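Local coordinates for protein acetolactate synthase isozyme 1 large subunit (Escherichia coli, PDB 6LPI) that is the large subunit of a bacterial acetohydroxy-acid synthase, a thiamine-diphosphate enzyme of three alpha/beta domains that holds FAD, magnesium and thiamine diphosphate, at residues Glu24-Pro35 / Ser49-Glu60; Cys80-Leu91 / Pro104-Val112. All coordinates share one frame; numbering follows the deposited sequence.

Contact 1: residues Glu24-Pro35 / Ser49-Glu60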
loop_
_atom_site.group_PDB
_atom_site.type_symbol
_atom_site.label_atom_id
_atom_site.label_comp_id
_atom_site.label_asym_id
_atom_site.label_seq_id
_atom_site.Cartn_x
_atom_site.Cartn_y
_atom_site.Cartn_z
ATOM N N GLU B 24 4.561 -6.050 -23.761
ATOM C CA GLU B 24 5.004 -7.422 -23.976
ATOM C C GLU B 24 6.430 -7.600 -23.491
ATOM O O GLU B 24 6.717 -8.494 -22.683
ATOM C CB GLU B 24 4.943 -7.810 -25.461
ATOM C CG GLU B 24 3.559 -8.001 -26.063
ATOM C CD GLU B 24 3.615 -8.221 -27.553
ATOM O OE1 GLU B 24 2.585 -8.640 -28.134
ATOM O OE2 GLU B 24 4.691 -7.974 -28.139
ATOM N N GLN B 25 7.316 -6.681 -23.881
ATOM C CA GLN B 25 8.717 -6.828 -23.515
ATOM C C GLN B 25 8.975 -6.627 -22.026
ATOM O O GLN B 25 10.062 -6.976 -21.557
ATOM C CB GLN B 25 9.570 -5.886 -24.363
ATOM C CG GLN B 25 9.576 -6.256 -25.846
ATOM C CD GLN B 25 9.829 -7.746 -26.069
ATOM O OE1 GLN B 25 10.870 -8.274 -25.672
ATOM N NE2 GLN B 25 8.891 -8.422 -26.740
ATOM N N GLN B 26 8.013 -6.120 -21.262
ATOM C CA GLN B 26 8.154 -6.153 -19.813
ATOM C C GLN B 26 7.571 -7.424 -19.207
ATOM O O GLN B 26 7.496 -7.532 -17.980
ATOM C CB GLN B 26 7.479 -4.946 -19.163
ATOM C CG GLN B 26 7.985 -3.599 -19.601
ATOM C CD GLN B 26 9.464 -3.435 -19.379
ATOM O OE1 GLN B 26 9.959 -3.561 -18.250
ATOM N NE2 GLN B 26 10.183 -3.110 -20.450
ATOM N N GLY B 27 7.178 -8.396 -20.033
ATOM C CA GLY B 27 6.668 -9.651 -19.521
ATOM C C GLY B 27 5.221 -9.644 -19.071
ATOM O O GLY B 27 4.769 -10.642 -18.509
ATOM N N ILE B 28 4.475 -8.558 -19.282
ATOM C CA ILE B 28 3.073 -8.545 -18.884
ATOM C C ILE B 28 2.304 -9.623 -19.641
ATOM O O ILE B 28 2.378 -9.722 -20.873
ATOM C CB ILE B 28 2.474 -7.142 -19.095
ATOM C CG1 ILE B 28 2.960 -6.177 -18.013
ATOM C CG2 ILE B 28 0.974 -7.180 -19.099
ATOM C CD1 ILE B 28 4.209 -5.444 -18.359
ATOM N N LYS B 29 1.590 -10.468 -18.896
ATOM C CA LYS B 29 0.732 -11.498 -19.478
ATOM C C LYS B 29 -0.745 -11.165 -19.345
ATOM O O LYS B 29 -1.552 -11.686 -20.114
ATOM C CB LYS B 29 1.027 -12.870 -18.827
ATOM C CG LYS B 29 -0.085 -13.932 -18.877
ATOM C CD LYS B 29 0.156 -15.075 -17.857
ATOM C CE LYS B 29 -1.161 -15.650 -17.282
ATOM N NZ LYS B 29 -1.160 -15.847 -15.785
ATOM N N ILE B 30 -1.104 -10.280 -18.418
ATOM C CA ILE B 30 -2.483 -9.893 -18.147
ATOM C C ILE B 30 -2.560 -8.386 -18.003
ATOM O O ILE B 30 -1.676 -7.756 -17.419
ATOM C CB ILE B 30 -3.029 -10.599 -16.883
ATOM C CG1 ILE B 30 -2.872 -12.119 -16.982
ATOM C CG2 ILE B 30 -4.430 -10.130 -16.505
ATOM C CD1 ILE B 30 -3.254 -12.842 -15.710
ATOM N N VAL B 31 -3.633 -7.811 -18.523
ATOM C CA VAL B 31 -3.900 -6.383 -18.411
ATOM C C VAL B 31 -5.392 -6.209 -18.182
ATOM O O VAL B 31 -6.204 -6.856 -18.846
ATOM C CB VAL B 31 -3.418 -5.647 -19.684
ATOM C CG1 VAL B 31 -4.210 -4.382 -19.928
ATOM C CG2 VAL B 31 -1.944 -5.342 -19.572
ATOM N N THR B 32 -5.774 -5.302 -17.295
ATOM C CA THR B 32 -7.194 -5.220 -16.998
ATOM C C THR B 32 -7.661 -3.783 -17.123
ATOM O O THR B 32 -7.003 -2.865 -16.634
ATOM C CB THR B 32 -7.508 -5.764 -15.594
ATOM O OG1 THR B 32 -8.881 -5.515 -15.281
ATOM C CG2 THR B 32 -6.670 -5.070 -14.571
ATOM N N GLY B 33 -8.796 -3.598 -17.778
ATOM C CA GLY B 33 -9.319 -2.261 -17.950
ATOM C C GLY B 33 -10.708 -2.267 -18.540
ATOM O O GLY B 33 -11.417 -3.274 -18.498
ATOM N N ILE B 34 -11.101 -1.111 -19.054
ATOM C CA ILE B 34 -12.370 -0.934 -19.749
ATOM C C ILE B 34 -12.201 0.021 -20.924
ATOM O O ILE B 34 -11.703 1.149 -20.756
ATOM C CB ILE B 34 -13.469 -0.416 -18.810
ATOM C CG1 ILE B 34 -13.717 -1.376 -17.644
ATOM C CG2 ILE B 34 -14.714 -0.039 -19.620
ATOM C CD1 ILE B 34 -14.904 -0.989 -16.782
ATOM N N PRO B 35 -12.643 -0.353 -22.118
ATOM C CA PRO B 35 -12.415 0.506 -23.274
ATOM C C PRO B 35 -13.366 1.691 -23.308
ATOM O O PRO B 35 -14.472 1.661 -22.767
ATOM C CB PRO B 35 -12.665 -0.434 -24.452
ATOM C CG PRO B 35 -13.657 -1.393 -23.928
ATOM C CD PRO B 35 -13.269 -1.627 -22.497
ATOM N N SER B 49 -2.194 -8.757 -29.771
ATOM C CA SER B 49 -1.142 -9.370 -28.971
ATOM C C SER B 49 -1.435 -10.851 -28.806
ATOM O O SER B 49 -2.563 -11.244 -28.503
ATOM C CB SER B 49 -1.033 -8.682 -27.605
ATOM O OG SER B 49 0.040 -9.189 -26.811
ATOM N N THR B 50 -0.440 -11.678 -29.073
ATOM C CA THR B 50 -0.532 -13.096 -28.754
ATOM C C THR B 50 -0.071 -13.422 -27.339
ATOM O O THR B 50 -0.087 -14.597 -26.951
ATOM C CB THR B 50 0.259 -13.923 -29.773
ATOM O OG1 THR B 50 -0.038 -15.300 -29.569
ATOM C CG2 THR B 50 1.751 -13.725 -29.602
ATOM N N GLN B 51 0.381 -12.425 -26.584
ATOM C CA GLN B 51 0.974 -12.624 -25.269
ATOM C C GLN B 51 0.145 -12.033 -24.133
ATOM O O GLN B 51 0.162 -12.572 -23.024
ATOM C CB GLN B 51 2.382 -12.014 -25.222
ATOM C CG GLN B 51 2.990 -11.977 -23.835
ATOM C CD GLN B 51 4.456 -11.612 -23.823
ATOM O OE1 GLN B 51 5.007 -11.142 -24.820
ATOM N NE2 GLN B 51 5.096 -11.800 -22.674
ATOM N N ILE B 52 -0.577 -10.939 -24.373
ATOM C CA ILE B 52 -1.277 -10.211 -23.322
ATOM C C ILE B 52 -2.773 -10.459 -23.471
ATOM O O ILE B 52 -3.377 -10.094 -24.489
ATOM C CB ILE B 52 -0.934 -8.708 -23.359
ATOM C CG1 ILE B 52 0.578 -8.512 -23.303
ATOM C CG2 ILE B 52 -1.573 -7.960 -22.215
ATOM C CD1 ILE B 52 1.003 -7.079 -23.441
ATOM N N ARG B 53 -3.363 -11.098 -22.462
ATOM C CA ARG B 53 -4.813 -11.181 -22.318
ATOM C C ARG B 53 -5.331 -9.953 -21.559
ATOM O O ARG B 53 -4.644 -9.375 -20.704
ATOM C CB ARG B 53 -5.231 -12.469 -21.588
ATOM C CG ARG B 53 -6.599 -12.415 -20.874
ATOM C CD ARG B 53 -6.982 -13.735 -20.190
ATOM N NE ARG B 53 -5.854 -14.361 -19.505
ATOM C CZ ARG B 53 -5.981 -15.220 -18.496
ATOM N NH1 ARG B 53 -7.195 -15.546 -18.059
ATOM N NH2 ARG B 53 -4.900 -15.752 -17.924
ATOM N N HIS B 54 -6.544 -9.539 -21.909
ATOM C CA HIS B 54 -7.188 -8.366 -21.332
ATOM C C HIS B 54 -8.417 -8.818 -20.557
ATOM O O HIS B 54 -9.310 -9.439 -21.130
ATOM C CB HIS B 54 -7.607 -7.367 -22.412
ATOM C CG HIS B 54 -8.618 -6.375 -21.937
ATOM N ND1 HIS B 54 -8.261 -5.200 -21.310
ATOM C CD2 HIS B 54 -9.973 -6.406 -21.946
ATOM C CE1 HIS B 54 -9.353 -4.540 -20.973
ATOM N NE2 HIS B 54 -10.404 -5.248 -21.349
ATOM N N ILE B 55 -8.485 -8.487 -19.273
ATOM C CA ILE B 55 -9.668 -8.730 -18.448
ATOM C C ILE B 55 -10.518 -7.465 -18.328
ATOM O O ILE B 55 -10.033 -6.392 -17.921
ATOM C CB ILE B 55 -9.274 -9.309 -17.079
ATOM C CG1 ILE B 55 -8.867 -10.781 -17.248
ATOM C CG2 ILE B 55 -10.412 -9.197 -16.096
ATOM C CD1 ILE B 55 -7.480 -11.033 -17.718
ATOM N N LEU B 56 -11.790 -7.604 -18.707
ATOM C CA LEU B 56 -12.771 -6.525 -18.714
ATOM C C LEU B 56 -13.417 -6.425 -17.336
ATOM O O LEU B 56 -14.209 -7.290 -16.938
ATOM C CB LEU B 56 -13.822 -6.751 -19.794
ATOM C CG LEU B 56 -14.887 -5.685 -20.016
ATOM C CD1 LEU B 56 -14.233 -4.314 -20.184
ATOM C CD2 LEU B 56 -15.730 -6.027 -21.221
ATOM N N ALA B 57 -13.024 -5.409 -16.583
ATOM C CA ALA B 57 -13.679 -5.113 -15.329
ATOM C C ALA B 57 -15.078 -4.565 -15.594
ATOM O O ALA B 57 -15.491 -4.307 -16.734
ATOM C CB ALA B 57 -12.860 -4.095 -14.534
ATOM N N ARG B 58 -15.828 -4.399 -14.520
ATOM C CA ARG B 58 -17.130 -3.772 -14.611
ATOM C C ARG B 58 -17.130 -2.358 -14.066
ATOM O O ARG B 58 -18.139 -1.662 -14.175
ATOM C CB ARG B 58 -18.172 -4.622 -13.884
ATOM C CG ARG B 58 -18.963 -5.496 -14.821
ATOM C CD ARG B 58 -18.251 -6.781 -15.111
ATOM N NE ARG B 58 -19.089 -7.595 -15.963
ATOM C CZ ARG B 58 -18.622 -8.520 -16.788
ATOM N NH1 ARG B 58 -17.311 -8.746 -16.862
ATOM N NH2 ARG B 58 -19.471 -9.220 -17.525
ATOM N N HIS B 59 -16.020 -1.904 -13.511
ATOM C CA HIS B 59 -15.941 -0.551 -12.993
ATOM C C HIS B 59 -14.456 -0.273 -12.886
ATOM O O HIS B 59 -13.692 -1.160 -12.484
ATOM C CB HIS B 59 -16.617 -0.432 -11.608
ATOM C CG HIS B 59 -16.678 0.964 -11.063
ATOM N ND1 HIS B 59 -15.567 1.648 -10.615
ATOM C CD2 HIS B 59 -17.733 1.790 -10.859
ATOM C CE1 HIS B 59 -15.928 2.849 -10.195
ATOM N NE2 HIS B 59 -17.238 2.959 -10.331
ATOM N N GLU B 60 -14.037 0.934 -13.284
ATOM C CA GLU B 60 -12.602 1.138 -13.412
ATOM C C GLU B 60 -11.926 1.048 -12.050
ATOM O O GLU B 60 -10.775 0.603 -11.965
ATOM C CB GLU B 60 -12.301 2.463 -14.117
ATOM C CG GLU B 60 -12.718 2.497 -15.606
ATOM C CD GLU B 60 -14.154 2.985 -15.817
ATOM O OE1 GLU B 60 -14.918 3.012 -14.818
ATOM O OE2 GLU B 60 -14.515 3.351 -16.965
#
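Ile55 O is gripped twice from the neighbouring strand: Gly33 N reaches it at 3.1 Å, nearly in line with the carbonyl, while Thr32 OG1 gives a second bond at 3.0 Å from above the carbonyl plane, 41° out of it. Thr32 can do this because its OG1 stands anti to the backbone N (chi1 173°), which puts the hydroxyl within bonding distance of the Ile55 carbonyl. The same parallel ladder continues with Arg53 N to Lys29 O, Val31 N to Arg53 O, Ile55 N to Val31 O and Ala57 N to Gly33 O. Strands 30-33 and 53-56 are the two strands of a beta-alpha-beta unit connected by helix 40-47; strand 53-56 forms an edge of the six-stranded sheet within this chain. On one face Ile30 CG2 meets Ile55 CD1 at 3.4 Å, under helix 60-74. On the other, Ile52 CG2 lies 3.7 Å from Val31 CG2, and the imidazole of His54 lies against Gly33, with CE1 3.4 Å from Gly33 N; Tyr43 meets that ring edge-to-face. Before the strands, Ser49 OG donates to the anti lone pair of Glu24 OE1 at 2.9 Å and accepts from Gln51 N and Ile52 N, as in an ST turn and ST motif. Past the strands, Ile34 CD1 reaches Ala57 O at 3.4 Å, close to Glu60, which together with Pro35 belongs to a thiamine diphosphate pocket.

Contact 2: residues Cys80-Leu91 / Pro104-Val112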
loop_
_atom_site.group_PDB
_atom_site.type_symbol
_atom_site.label_atom_id
_atom_site.label_comp_id
_atom_site.label_asym_id
_atom_site.label_seq_id
_atom_site.Cartn_x
_atom_site.Cartn_y
_atom_site.Cartn_z
ATOM N N CYS B 80 -3.415 -1.226 -15.402
ATOM C CA CYS B 80 -4.845 -1.042 -15.642
ATOM C C CYS B 80 -5.079 0.080 -16.642
ATOM O O CYS B 80 -4.239 0.961 -16.810
ATOM C CB CYS B 80 -5.606 -0.757 -14.349
ATOM S SG CYS B 80 -4.828 0.450 -13.304
ATOM N N MET B 81 -6.229 0.048 -17.318
ATOM C CA MET B 81 -6.452 0.950 -18.446
ATOM C C MET B 81 -7.859 1.525 -18.422
ATOM O O MET B 81 -8.814 0.818 -18.099
ATOM C CB MET B 81 -6.284 0.220 -19.777
ATOM C CG MET B 81 -5.083 -0.663 -19.879
ATOM S SD MET B 81 -4.980 -1.267 -21.550
ATOM C CE MET B 81 -3.645 -0.249 -22.182
ATOM N N ALA B 82 -7.991 2.786 -18.828
ATOM C CA ALA B 82 -9.309 3.403 -18.899
ATOM C C ALA B 82 -9.289 4.541 -19.919
ATOM O O ALA B 82 -8.227 4.984 -20.369
ATOM C CB ALA B 82 -9.766 3.883 -17.521
ATOM N N CYS B 83 -10.488 4.995 -20.296
ATOM C CA CYS B 83 -10.637 6.143 -21.186
ATOM C C CYS B 83 -10.570 7.463 -20.411
ATOM O O CYS B 83 -10.365 7.495 -19.195
ATOM C CB CYS B 83 -11.946 6.037 -21.974
ATOM S SG CYS B 83 -13.461 6.090 -20.965
ATOM N N SER B 84 -10.729 8.578 -21.124
ATOM C CA SER B 84 -10.758 9.880 -20.473
ATOM C C SER B 84 -12.003 10.019 -19.612
ATOM O O SER B 84 -12.857 9.135 -19.532
ATOM C CB SER B 84 -10.728 11.001 -21.502
ATOM O OG SER B 84 -11.821 10.893 -22.401
ATOM N N GLY B 85 -12.100 11.159 -18.964
ATOM C CA GLY B 85 -13.293 11.550 -18.259
ATOM C C GLY B 85 -13.603 10.613 -17.126
ATOM O O GLY B 85 -12.761 10.369 -16.258
ATOM N N PRO B 86 -14.804 10.020 -17.155
ATOM C CA PRO B 86 -15.244 9.174 -16.033
ATOM C C PRO B 86 -14.421 7.903 -15.850
ATOM O O PRO B 86 -14.345 7.400 -14.716
ATOM C CB PRO B 86 -16.707 8.864 -16.376
ATOM C CG PRO B 86 -16.786 9.015 -17.829
ATOM C CD PRO B 86 -15.803 10.072 -18.234
ATOM N N GLY B 87 -13.842 7.338 -16.922
ATOM C CA GLY B 87 -12.868 6.263 -16.733
ATOM C C GLY B 87 -11.699 6.694 -15.856
ATOM O O GLY B 87 -11.394 6.071 -14.821
ATOM N N ALA B 88 -11.069 7.811 -16.220
ATOM C CA ALA B 88 -9.954 8.296 -15.425
ATOM C C ALA B 88 -10.400 8.588 -13.998
ATOM O O ALA B 88 -9.779 8.114 -13.041
ATOM C CB ALA B 88 -9.331 9.529 -16.081
ATOM N N THR B 89 -11.487 9.349 -13.829
ATOM C CA THR B 89 -11.923 9.691 -12.477
ATOM C C THR B 89 -12.262 8.448 -11.670
ATOM O O THR B 89 -12.017 8.399 -10.462
ATOM C CB THR B 89 -13.119 10.636 -12.507
ATOM O OG1 THR B 89 -14.158 10.033 -13.271
ATOM C CG2 THR B 89 -12.752 11.993 -13.083
ATOM N N ASN B 90 -12.829 7.428 -12.317
ATOM C CA ASN B 90 -13.148 6.195 -11.606
ATOM C C ASN B 90 -11.910 5.445 -11.139
ATOM O O ASN B 90 -11.998 4.666 -10.186
ATOM C CB ASN B 90 -13.997 5.291 -12.484
ATOM C CG ASN B 90 -15.471 5.638 -12.416
ATOM O OD1 ASN B 90 -15.918 6.416 -11.546
ATOM N ND2 ASN B 90 -16.240 5.077 -13.350
ATOM N N LEU B 91 -10.756 5.678 -11.765
ATOM C CA LEU B 91 -9.531 5.028 -11.298
ATOM C C LEU B 91 -9.009 5.587 -9.976
ATOM O O LEU B 91 -8.222 4.908 -9.294
ATOM C CB LEU B 91 -8.448 5.167 -12.368
ATOM C CG LEU B 91 -8.533 4.109 -13.454
ATOM C CD1 LEU B 91 -7.658 4.500 -14.599
ATOM C CD2 LEU B 91 -8.067 2.802 -12.869
ATOM N N PRO B 104 3.330 -1.275 -6.708
ATOM C CA PRO B 104 3.707 -0.892 -8.079
ATOM C C PRO B 104 2.568 -1.097 -9.065
ATOM O O PRO B 104 2.261 -2.215 -9.480
ATOM C CB PRO B 104 4.888 -1.823 -8.387
ATOM C CG PRO B 104 4.615 -3.034 -7.536
ATOM C CD PRO B 104 3.965 -2.541 -6.289
ATOM N N LEU B 105 1.932 -0.014 -9.449
ATOM C CA LEU B 105 0.901 -0.030 -10.462
ATOM C C LEU B 105 1.309 0.906 -11.594
ATOM O O LEU B 105 1.848 1.988 -11.353
ATOM C CB LEU B 105 -0.425 0.423 -9.823
ATOM C CG LEU B 105 -1.759 -0.212 -10.191
ATOM C CD1 LEU B 105 -1.746 -1.652 -9.713
ATOM C CD2 LEU B 105 -2.901 0.577 -9.559
ATOM N N ILE B 106 1.071 0.490 -12.829
ATOM C CA ILE B 106 1.070 1.392 -13.974
ATOM C C ILE B 106 -0.366 1.510 -14.436
ATOM O O ILE B 106 -1.031 0.503 -14.711
ATOM C CB ILE B 106 1.995 0.939 -15.115
ATOM C CG1 ILE B 106 3.446 1.332 -14.840
ATOM C CG2 ILE B 106 1.561 1.552 -16.423
ATOM C CD1 ILE B 106 4.179 0.441 -13.947
ATOM N N CYS B 107 -0.834 2.742 -14.520
ATOM C CA CYS B 107 -2.205 3.062 -14.874
ATOM C C CYS B 107 -2.175 3.876 -16.161
ATOM O O CYS B 107 -1.596 4.966 -16.195
ATOM C CB CYS B 107 -2.840 3.830 -13.715
ATOM S SG CYS B 107 -4.190 4.883 -14.131
ATOM N N ILE B 108 -2.802 3.363 -17.212
ATOM C CA ILE B 108 -2.760 3.984 -18.529
ATOM C C ILE B 108 -4.155 4.457 -18.901
ATOM O O ILE B 108 -5.125 3.688 -18.865
ATOM C CB ILE B 108 -2.191 3.036 -19.594
ATOM C CG1 ILE B 108 -0.693 2.817 -19.359
ATOM C CG2 ILE B 108 -2.401 3.608 -20.949
ATOM C CD1 ILE B 108 -0.121 1.602 -20.073
ATOM N N THR B 109 -4.250 5.722 -19.267
ATOM C CA THR B 109 -5.519 6.350 -19.573
ATOM C C THR B 109 -5.415 7.044 -20.925
ATOM O O THR B 109 -4.391 7.661 -21.244
ATOM C CB THR B 109 -5.880 7.337 -18.428
ATOM O OG1 THR B 109 -6.459 6.610 -17.331
ATOM C CG2 THR B 109 -6.853 8.373 -18.870
ATOM N N GLY B 110 -6.456 6.898 -21.746
ATOM C CA GLY B 110 -6.525 7.674 -22.962
ATOM C C GLY B 110 -6.916 9.098 -22.658
ATOM O O GLY B 110 -7.539 9.387 -21.634
ATOM N N GLN B 111 -6.544 10.017 -23.542
ATOM C CA GLN B 111 -6.967 11.395 -23.341
ATOM C C GLN B 111 -7.291 11.998 -24.697
ATOM O O GLN B 111 -6.900 11.473 -25.745
ATOM C CB GLN B 111 -5.902 12.196 -22.570
ATOM C CG GLN B 111 -6.132 13.717 -22.431
ATOM C CD GLN B 111 -7.188 14.093 -21.386
ATOM O OE1 GLN B 111 -8.381 14.127 -21.674
ATOM N NE2 GLN B 111 -6.737 14.376 -20.161
ATOM N N VAL B 112 -8.082 13.069 -24.657
ATOM C CA VAL B 112 -8.553 13.800 -25.833
ATOM C C VAL B 112 -7.344 14.187 -26.679
ATOM O O VAL B 112 -6.249 14.372 -26.131
ATOM C CB VAL B 112 -9.371 15.027 -25.391
ATOM C CG1 VAL B 112 -8.457 16.209 -25.108
ATOM C CG2 VAL B 112 -10.450 15.384 -26.400
#
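Strand 78-82, helix 86-101 and strand 105-111 form a beta-alpha-beta unit in the N-terminal thiamine-diphosphate-binding domain; the two strands run side by side in parallel while the start of the helix packs, through Ala88 and Leu91, against strand 105-111. Four backbone bonds zip the strands together: Cys80 N to Ile106 O, Ile108 N to Cys80 O at 2.8 Å and almost straight (177° at the hydrogen), Ala82 N to Ile108 O, and Gly110 N to Ala82 O. On the face that carries Cys80, Ala82, Cys107 and Thr109, Leu91 reaches in from the helix. Its CD1 touches Cys107 SG at 3.5 Å and Thr109 OG1 at 3.7 Å, the leucine and threonine side chains passing alongside each other head to tail. With Thr109 chi1 at -81°, OG1 is anti to the carbonyl carbon and CG2 is left anti to the backbone N, where it meets Ala88 CB at 3.9 Å and Cys83 O at 3.6 Å. Nearer the start of the strands, on this face, Cys80 SG lies 3.9 Å from Cys107 CB. The opposite face holds Met81 and Ile108, where Met81 CE is 4.2 Å from Ile108 CG2. Trp167 of strand 166-171 touches Ala88, Cys107 and Thr109. Cys83 and Pro86 at the strand-to-helix turn, and Asn90 just inside the helix, belong to the thiamine diphosphate pocket, set at the C-terminal end of a strand in this parallel beta-alpha-beta crossover.

From the N terminus, helix 15-25 leads into strand 30-33, the chain passes through helix 40-47, and contact 1 closes that excursion by bringing 53-56 alongside. Helix 60-74 then carries the chain across to strand 78-82, and contact 2 closes the next excursion, through helix 86-101, at strand 105-111. The contacts follow in series, neither nesting nor crossing. Yet 30-33 and 78-82 are neighbours in one parallel sheet, so the two units join directly, with a probable hydrogen bond between Met81 N and Thr32 O. A second probable bond, Asn90 ND2 to Glu60 OE1, joins the first residue of helix 60-74 to the N-terminal part of helix 86-101, both residues being members of the thiamine diphosphate pocket.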